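Local coordinates for protein methylenetetrahydrofolate--tRNA-(uracil-5-)-methyltransferase TrmFO (PDB 3G5S) that probably catalyses the folate- and FAD-dependent methylation of uridine 54 in tRNAs to 5-methyluridine, using methylenetetrahydrofolate as the carbon donor, at residues A[17-20]-A[21-25]. Numbering follows the deposited sequence.
With EDO (1,2-ethanediol), chain I.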
# COMPACT_ATOMS: atom_id res chain seq x y z
N ALA A 17 -7.29 -17.08 4.37
CA ALA A 17 -8.03 -18.29 4.71
C ALA A 17 -7.97 -19.30 3.58
O ALA A 17 -7.73 -20.48 3.81
CB ALA A 17 -9.48 -17.95 5.05
N TRP A 18 -8.17 -18.85 2.35
CA TRP A 18 -8.16 -19.77 1.22
C TRP A 18 -6.80 -20.46 1.09
O TRP A 18 -6.72 -21.65 0.76
CB TRP A 18 -8.52 -19.03 -0.06
CG TRP A 18 -8.80 -19.92 -1.22
CD1 TRP A 18 -8.10 -19.99 -2.39
CD2 TRP A 18 -9.88 -20.86 -1.33
NE1 TRP A 18 -8.68 -20.92 -3.22
CE2 TRP A 18 -9.77 -21.47 -2.60
CE3 TRP A 18 -10.92 -21.25 -0.48
CZ2 TRP A 18 -10.66 -22.45 -3.03
CZ3 TRP A 18 -11.81 -22.22 -0.91
CH2 TRP A 18 -11.67 -22.80 -2.18
N THR A 19 -5.74 -19.70 1.32
CA THR A 19 -4.40 -20.25 1.18
C THR A 19 -4.16 -21.36 2.22
O THR A 19 -3.65 -22.44 1.89
CB THR A 19 -3.34 -19.15 1.33
OG1 THR A 19 -3.66 -18.05 0.46
CG2 THR A 19 -1.96 -19.67 0.97
N LEU A 20 -4.54 -21.08 3.46
CA LEU A 20 -4.45 -22.07 4.51
C LEU A 20 -5.25 -23.33 4.15
O LEU A 20 -4.75 -24.45 4.25
CB LEU A 20 -4.96 -21.46 5.81
CG LEU A 20 -3.96 -20.53 6.51
CD1 LEU A 20 -4.67 -19.38 7.21
CD2 LEU A 20 -3.12 -21.31 7.49
N LEU A 21 -6.49 -23.14 3.72
CA LEU A 21 -7.37 -24.26 3.39
C LEU A 21 -6.80 -25.11 2.26
O LEU A 21 -6.85 -26.34 2.31
CB LEU A 21 -8.77 -23.75 3.05
CG LEU A 21 -9.50 -23.03 4.19
CD1 LEU A 21 -10.73 -22.31 3.68
CD2 LEU A 21 -9.86 -24.01 5.31
N ARG A 22 -6.25 -24.45 1.24
CA ARG A 22 -5.65 -25.13 0.09
C ARG A 22 -4.50 -26.03 0.50
O ARG A 22 -4.24 -27.05 -0.13
CB ARG A 22 -5.14 -24.13 -0.96
CG ARG A 22 -6.20 -23.27 -1.61
CD ARG A 22 -5.71 -22.66 -2.90
NE ARG A 22 -4.97 -21.40 -2.78
CZ ARG A 22 -3.94 -21.09 -3.57
NH1 ARG A 22 -3.52 -21.96 -4.47
NH2 ARG A 22 -3.31 -19.93 -3.45
N LEU A 23 -3.79 -25.61 1.54
CA LEU A 23 -2.66 -26.37 2.07
C LEU A 23 -3.09 -27.37 3.15
O LEU A 23 -2.24 -27.99 3.80
CB LEU A 23 -1.57 -25.43 2.57
CG LEU A 23 -0.87 -24.66 1.44
CD1 LEU A 23 -0.04 -23.53 2.01
CD2 LEU A 23 -0.02 -25.58 0.58
N GLY A 24 -4.39 -27.54 3.33
CA GLY A 24 -4.92 -28.52 4.26
C GLY A 24 -4.86 -28.12 5.73
O GLY A 24 -4.90 -28.99 6.61
N VAL A 25 -4.76 -26.82 6.00
CA VAL A 25 -4.69 -26.33 7.37
C VAL A 25 -6.04 -25.71 7.75
O VAL A 25 -6.49 -24.77 7.11
CB VAL A 25 -3.56 -25.29 7.52
CG1 VAL A 25 -3.50 -24.77 8.95
CG2 VAL A 25 -2.22 -25.90 7.11
C1 EDO I . -2.11 -30.61 6.25
O1 EDO I . -3.35 -31.30 6.07
C2 EDO I . -1.83 -30.52 7.75
O2 EDO I . -1.87 -31.82 8.34
O HOH W 1 -4.96 -18.51 -1.92
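From Ala17 to Arg22 the chain is regular alpha-helix, with Leu21 N bonded to Ala17 O (2.9 Å) and Arg22 N to Trp18 O, and it stops in a Schellman motif: Val25 N reaches back to Leu20 O (2.9 Å) while Gly24 N bonds to Leu21 O. Gly24 turns the backbone through a positive phi of 77°, and the reversal lays Val25 against the last turn, Val25 CG1 meeting Leu20 CD2 at 3.8 Å. A hydrophobic contact thus joins the residues that the capping bond already links.

Trp18 and Arg22 illustrate an i to i+4 pairing. The indole swings toward the C-terminal end of the helix because its CG is anti to the backbone N (chi1 -169°), and Arg22 CG sits over one ring face, toward its rim, the two side chains crossing at about a right angle. Arg22 CG makes a CH-pi contact, 3.9 Å from the centroid of the Trp18 five-membered ring and 17° off its normal, and Arg22 CD lies 3.5 Å from Trp18 NE1. A bend at chi3 then carries the guanidinium past the ring toward Thr19. There a water donates to Thr19 OG1 (2.8 Å) and accepts from Arg22 NH2 (2.7 Å), bridging two side chains whose polar ends are also bound to the backbone oxygens of Glu15 and Ala74.

This is the C-terminal end of helix 11-22 in the Rossmann-type beta-alpha-beta unit, the turn that leads into strand 27-30. Leu20 and Leu21 pack on Val27 of that strand, Trp18 and Leu21 on Leu108 of helix 97-109, and Leu20 and Leu23 on Ala358 of helix 343-361.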